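Local coordinates for protein CG4930 (Drosophila melanogaster, PDB 3ISM) that inhibits the nuclease EndoG by forming a complex with it, and contains a helical region related to the Ku C-terminal domain, at residues V30-D35 with T85-Q90; L91-R96 with K134-C139. The protein carries 1 engineered substitution. All coordinates share one frame; numbering follows the deposited sequence.

Interaction 1: V30-D35 with T85-Q90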
loop_
_atom_site.group_PDB
_atom_site.type_symbol
_atom_site.label_atom_id
_atom_site.label_comp_id
_atom_site.label_asym_id
_atom_site.label_seq_id
_atom_site.Cartn_x
_atom_site.Cartn_y
_atom_site.Cartn_z
ATOM N N VAL C 30 -47.091 -7.939 10.947
ATOM C CA VAL C 30 -47.148 -6.942 12.025
ATOM C C VAL C 30 -46.065 -5.866 11.835
ATOM O O VAL C 30 -46.384 -4.683 11.730
ATOM C CB VAL C 30 -47.082 -7.603 13.445
ATOM C CG1 VAL C 30 -46.987 -6.551 14.538
ATOM C CG2 VAL C 30 -48.300 -8.500 13.689
ATOM N N ASP C 31 -44.797 -6.285 11.783
ATOM C CA ASP C 31 -43.686 -5.393 11.412
ATOM C C ASP C 31 -42.788 -6.067 10.375
ATOM O O ASP C 31 -41.688 -6.518 10.704
ATOM C CB ASP C 31 -42.873 -4.975 12.646
ATOM C CG ASP C 31 -41.985 -3.746 12.394
ATOM O OD1 ASP C 31 -41.770 -3.345 11.222
ATOM O OD2 ASP C 31 -41.481 -3.181 13.385
ATOM N N PRO C 32 -43.245 -6.112 9.108
ATOM C CA PRO C 32 -42.597 -6.877 8.036
ATOM C C PRO C 32 -41.164 -6.474 7.785
ATOM O O PRO C 32 -40.297 -7.345 7.653
ATOM C CB PRO C 32 -43.438 -6.545 6.794
ATOM C CG PRO C 32 -44.739 -6.063 7.326
ATOM C CD PRO C 32 -44.437 -5.392 8.625
ATOM N N VAL C 33 -40.922 -5.169 7.706
ATOM C CA VAL C 33 -39.599 -4.641 7.408
ATOM C C VAL C 33 -38.611 -5.077 8.488
ATOM O O VAL C 33 -37.507 -5.505 8.166
ATOM C CB VAL C 33 -39.607 -3.100 7.288
ATOM C CG1 VAL C 33 -38.216 -2.568 6.901
ATOM C CG2 VAL C 33 -40.647 -2.646 6.275
ATOM N N LYS C 34 -39.016 -4.987 9.757
ATOM C CA LYS C 34 -38.154 -5.418 10.878
ATOM C C LYS C 34 -37.818 -6.919 10.846
ATOM O O LYS C 34 -36.656 -7.299 10.979
ATOM C CB LYS C 34 -38.758 -5.006 12.227
ATOM C CG LYS C 34 -38.245 -5.786 13.442
ATOM C CD LYS C 34 -39.044 -5.444 14.705
ATOM C CE LYS C 34 -38.784 -6.461 15.811
ATOM N NZ LYS C 34 -39.199 -5.945 17.151
ATOM N N ASP C 35 -38.833 -7.765 10.657
ATOM C CA ASP C 35 -38.613 -9.211 10.466
ATOM C C ASP C 35 -37.649 -9.484 9.306
ATOM O O ASP C 35 -36.759 -10.331 9.416
ATOM C CB ASP C 35 -39.936 -9.941 10.208
ATOM C CG ASP C 35 -40.857 -9.951 11.420
ATOM O OD1 ASP C 35 -40.405 -9.625 12.544
ATOM O OD2 ASP C 35 -42.041 -10.302 11.244
ATOM N N THR C 85 -50.703 -1.170 2.323
ATOM C CA THR C 85 -49.968 -0.632 1.179
ATOM C C THR C 85 -48.682 0.031 1.645
ATOM O O THR C 85 -47.635 -0.136 1.027
ATOM C CB THR C 85 -50.839 0.349 0.355
ATOM O OG1 THR C 85 -51.979 -0.351 -0.146
ATOM C CG2 THR C 85 -50.088 0.913 -0.824
ATOM N N GLU C 86 -48.754 0.759 2.756
ATOM C CA GLU C 86 -47.567 1.371 3.349
ATOM C C GLU C 86 -46.531 0.326 3.774
ATOM O O GLU C 86 -45.336 0.472 3.509
ATOM C CB GLU C 86 -47.947 2.285 4.529
ATOM C CG GLU C 86 -46.761 2.997 5.175
ATOM C CD GLU C 86 -45.888 3.755 4.178
ATOM O OE1 GLU C 86 -46.345 4.032 3.045
ATOM O OE2 GLU C 86 -44.742 4.114 4.543
ATOM N N LYS C 87 -46.995 -0.735 4.420
ATOM C CA LYS C 87 -46.117 -1.849 4.792
ATOM C C LYS C 87 -45.420 -2.471 3.564
ATOM O O LYS C 87 -44.215 -2.730 3.585
ATOM C CB LYS C 87 -46.914 -2.914 5.565
ATOM C CG LYS C 87 -47.186 -2.536 7.006
ATOM C CD LYS C 87 -48.059 -3.562 7.703
ATOM C CE LYS C 87 -48.250 -3.207 9.171
ATOM N NZ LYS C 87 -49.281 -4.068 9.794
ATOM N N ALA C 88 -46.179 -2.680 2.493
ATOM C CA ALA C 88 -45.635 -3.248 1.263
ATOM C C ALA C 88 -44.593 -2.348 0.617
ATOM O O ALA C 88 -43.546 -2.815 0.183
ATOM C CB ALA C 88 -46.744 -3.546 0.288
ATOM N N SER C 89 -44.878 -1.053 0.588
ATOM C CA SER C 89 -43.974 -0.039 0.043
ATOM C C SER C 89 -42.611 -0.039 0.769
ATOM O O SER C 89 -41.548 -0.130 0.140
ATOM C CB SER C 89 -44.667 1.326 0.144
ATOM O OG SER C 89 -43.822 2.385 -0.267
ATOM N N GLN C 90 -42.659 0.029 2.100
ATOM C CA GLN C 90 -41.449 0.010 2.918
ATOM C C GLN C 90 -40.639 -1.277 2.785
ATOM O O GLN C 90 -39.423 -1.224 2.664
ATOM C CB GLN C 90 -41.798 0.246 4.385
ATOM C CG GLN C 90 -42.322 1.641 4.687
ATOM C CD GLN C 90 -42.530 1.876 6.169
ATOM O OE1 GLN C 90 -41.818 1.311 7.003
ATOM N NE2 GLN C 90 -43.498 2.733 6.510
#

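Interaction 2: L91-R96 with K134-C139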
loop_
_atom_site.group_PDB
_atom_site.type_symbol
_atom_site.label_atom_id
_atom_site.label_comp_id
_atom_site.label_asym_id
_atom_site.label_seq_id
_atom_site.Cartn_x
_atom_site.Cartn_y
_atom_site.Cartn_z
ATOM N N LEU C 91 -41.307 -2.426 2.822
ATOM C CA LEU C 91 -40.635 -3.721 2.613
ATOM C C LEU C 91 -40.060 -3.816 1.193
ATOM O O LEU C 91 -38.916 -4.247 1.019
ATOM C CB LEU C 91 -41.564 -4.917 2.914
ATOM C CG LEU C 91 -40.974 -6.343 2.738
ATOM C CD1 LEU C 91 -39.717 -6.528 3.550
ATOM C CD2 LEU C 91 -41.988 -7.419 3.105
ATOM N N LEU C 92 -40.826 -3.384 0.194
ATOM C CA LEU C 92 -40.355 -3.432 -1.190
ATOM C C LEU C 92 -39.072 -2.623 -1.376
ATOM O O LEU C 92 -38.118 -3.097 -1.990
ATOM C CB LEU C 92 -41.435 -2.952 -2.164
ATOM C CG LEU C 92 -41.171 -3.052 -3.672
ATOM C CD1 LEU C 92 -40.878 -4.477 -4.052
ATOM C CD2 LEU C 92 -42.390 -2.546 -4.438
ATOM N N GLU C 93 -39.065 -1.408 -0.840
ATOM C CA GLU C 93 -37.900 -0.540 -0.887
ATOM C C GLU C 93 -36.658 -1.158 -0.222
ATOM O O GLU C 93 -35.587 -1.192 -0.814
ATOM C CB GLU C 93 -38.236 0.793 -0.221
ATOM C CG GLU C 93 -37.215 1.852 -0.477
ATOM C CD GLU C 93 -37.834 3.242 -0.602
ATOM O OE1 GLU C 93 -38.940 3.495 -0.036
ATOM O OE2 GLU C 93 -37.199 4.076 -1.281
ATOM N N GLU C 94 -36.809 -1.634 1.011
ATOM C CA GLU C 94 -35.718 -2.317 1.713
ATOM C C GLU C 94 -35.254 -3.560 0.958
ATOM O O GLU C 94 -34.048 -3.760 0.746
ATOM C CB GLU C 94 -36.150 -2.705 3.129
ATOM C CG GLU C 94 -35.046 -3.307 3.997
ATOM C CD GLU C 94 -34.021 -2.292 4.467
ATOM O OE1 GLU C 94 -34.362 -1.101 4.602
ATOM O OE2 GLU C 94 -32.869 -2.694 4.721
ATOM N N TYR C 95 -36.208 -4.385 0.534
ATOM C CA TYR C 95 -35.857 -5.603 -0.199
ATOM C C TYR C 95 -35.098 -5.294 -1.508
ATOM O O TYR C 95 -34.030 -5.884 -1.757
ATOM C CB TYR C 95 -37.057 -6.527 -0.401
ATOM C CG TYR C 95 -36.876 -7.524 -1.521
ATOM C CD1 TYR C 95 -35.747 -8.335 -1.586
ATOM C CD2 TYR C 95 -37.832 -7.653 -2.522
ATOM C CE1 TYR C 95 -35.572 -9.226 -2.632
ATOM C CE2 TYR C 95 -37.664 -8.556 -3.554
ATOM C CZ TYR C 95 -36.536 -9.337 -3.598
ATOM O OH TYR C 95 -36.355 -10.243 -4.606
ATOM N N ARG C 96 -35.622 -4.364 -2.312
ATOM C CA ARG C 96 -34.952 -3.936 -3.549
ATOM C C ARG C 96 -33.497 -3.457 -3.334
ATOM O O ARG C 96 -32.609 -3.742 -4.141
ATOM C CB ARG C 96 -35.744 -2.808 -4.221
ATOM C CG ARG C 96 -35.176 -2.385 -5.574
ATOM C CD ARG C 96 -36.023 -1.307 -6.224
ATOM N NE ARG C 96 -35.675 -1.131 -7.635
ATOM C CZ ARG C 96 -34.635 -0.416 -8.061
ATOM N NH1 ARG C 96 -33.843 0.206 -7.190
ATOM N NH2 ARG C 96 -34.397 -0.302 -9.354
ATOM N N LYS C 134 -40.842 6.245 -6.732
ATOM C CA LYS C 134 -39.716 5.784 -5.916
ATOM C C LYS C 134 -38.729 4.938 -6.725
ATOM O O LYS C 134 -37.769 4.401 -6.168
ATOM C CB LYS C 134 -40.205 5.020 -4.686
ATOM C CG LYS C 134 -40.894 5.893 -3.629
ATOM C CD LYS C 134 -41.356 5.047 -2.428
ATOM C CE LYS C 134 -42.399 5.775 -1.595
ATOM N NZ LYS C 134 -41.857 7.002 -0.954
ATOM N N GLN C 135 -38.979 4.837 -8.034
ATOM C CA GLN C 135 -38.147 4.063 -8.969
ATOM C C GLN C 135 -37.872 2.637 -8.474
ATOM O O GLN C 135 -36.713 2.216 -8.354
ATOM C CB GLN C 135 -36.855 4.822 -9.303
ATOM C CG GLN C 135 -37.110 6.234 -9.856
ATOM C CD GLN C 135 -35.840 6.970 -10.251
ATOM O OE1 GLN C 135 -34.992 6.433 -10.964
ATOM N NE2 GLN C 135 -35.710 8.216 -9.794
ATOM N N LEU C 136 -38.942 1.900 -8.179
ATOM C CA LEU C 136 -38.795 0.548 -7.624
ATOM C C LEU C 136 -38.957 -0.573 -8.645
ATOM O O LEU C 136 -39.247 -1.715 -8.290
ATOM C CB LEU C 136 -39.696 0.324 -6.398
ATOM C CG LEU C 136 -39.502 1.337 -5.255
ATOM C CD1 LEU C 136 -40.543 1.150 -4.159
ATOM C CD2 LEU C 136 -38.070 1.336 -4.673
ATOM N N GLY C 137 -38.732 -0.250 -9.912
ATOM C CA GLY C 137 -38.735 -1.244 -10.975
ATOM C C GLY C 137 -37.394 -1.956 -11.032
ATOM O O GLY C 137 -36.665 -1.970 -10.050
ATOM N N PRO C 138 -37.064 -2.558 -12.187
ATOM C CA PRO C 138 -35.837 -3.343 -12.288
ATOM C C PRO C 138 -34.572 -2.601 -11.840
ATOM O O PRO C 138 -34.426 -1.386 -12.058
ATOM C CB PRO C 138 -35.764 -3.686 -13.781
ATOM C CG PRO C 138 -37.194 -3.701 -14.222
ATOM C CD PRO C 138 -37.812 -2.548 -13.460
ATOM N N CYS C 139 -33.684 -3.343 -11.192
ATOM C CA CYS C 139 -32.368 -2.861 -10.862
ATOM C C CYS C 139 -31.602 -2.660 -12.172
ATOM O O CYS C 139 -31.794 -3.427 -13.125
ATOM C CB CYS C 139 -31.635 -3.883 -9.981
ATOM S SG CYS C 139 -32.644 -4.519 -8.573
#

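Interaction 1: V30-D35 with T85-Q90
Val33 is where the start of helix 32-43 meets helix 81-102 most closely. Its CG2, anti to the carbonyl carbon, points at the backbone of the second helix, and Val33 CG2 comes within 3.6 Å of Gln90 CB; the same methyl lies 3.7 Å from Gln90 C, so it rests on the base of the side chain rather than on its amide. The two side chains cross at about a right angle. One residue earlier, Pro32 also faces helix 81-102, but more loosely: Lys87 CD crosses the CG and CD atoms of Pro32 at about a right angle, 4.2 Å from Pro32 CD. Lys87 gets there because its chain is extended beyond CG (chi2 176°, chi3 177°), which carries its end toward the residues that precede the first helix. Lys87 CE lies 3.5 Å from Val30 O, and NZ donates a hydrogen bond to Leu29 O, so the ammonium is held by a backbone carbonyl while the methylenes pack on proline. The solvent side is different. Gln90 turns its amide back along its own helix, and Gln90 NE2 gives Glu86 OE2 a nearly straight bond of 2.7 Å (169°), accepted on the anti lone pair of Glu86 OE2, which lies in the amide plane of Gln90; this i to i+4 pair stays on one helix. The contact lies at the surface of the all-helical bundle, where the start of helix 32-43 leans on helix 81-102; other residues of that helix face inward: Ala88 packs on Leu73 and Leu74 of helix 52-75, and Ser89 on Val130 of helix 124-132.

Interaction 2: L91-R96 with K134-C139
Arg96 reaches from helix 81-102 into the turn that follows helix 124-132 and binds its backbone. CG is anti to the backbone N (chi1 -175°) and the chain stays extended to NE, so the guanidinium arrives side-on at the carbonyl of Gly137. Arg96 NE donates to Gly137 O at 2.7 Å, with the acceptor in the guanidinium plane and the donor in the carbonyl plane. Arg96 NH2 reaches Gly137 O at 2.9 Å, but from above the carbonyl plane, 49° out of it. One acceptor thus takes two donors. NH2 also makes a weak bond to Pro138 O and, beyond the turn, a salt bridge to Asp143. Over one face of the guanidinium, Gln135 O sits 3.4 Å from Arg96 CZ, a partial negative charge above the cation rather than a hydrogen bond. Three further backbone atoms of the turn have partners: Leu136 O accepts from Tyr107 OH, Gly137 N pairs with Tyr158 OH, and Cys139 N with Asn108 OD1. Gln135, just past helix 124-132, takes positive phi in a Schellman motif, and the chain then bends past Arg96. The apolar part is Leu136: Leu136 CD2 lies 3.7 Å from Arg96 CD, and Leu136 CD1 meets Leu92 CD2 at 4.1 Å. On the exposed side, Glu93 OE1 lies beside Lys134 CD, and the 4.7 Å from Glu93 OE1 to Lys134 NZ suggests a general electrostatic attraction at most. A leucine at Arg96 would lose the bonds to Gly137 and Pro138, and would probably leave the turn less firmly placed. One buried cation, its charge probably balanced by Asp143, thus fastens an irregular stretch of backbone to a helix through carbonyl oxygens.

From the N terminus, residues 30-35 lead into the first turn of helix 32-43; the chain then runs through helix 52-75 into helix 81-102, where interaction 1 closes a loop on residues 85-90. The next residues, 91-96, open interaction 2, which closes only after helices 104-120 and 124-132, at residues 134-139. The two loops follow in series, neither nested nor crossed, and helix 81-102 serves both. Their centres lie about 13 Å apart, and they touch: Val33 CG2 is 3.5 Å from Leu91 N, and Ser89 OG is 3.9 Å from Lys134 CE. Together they tie the first helix and the turn after helix 124-132 to one shared helix of the Ku C-terminal-like domain.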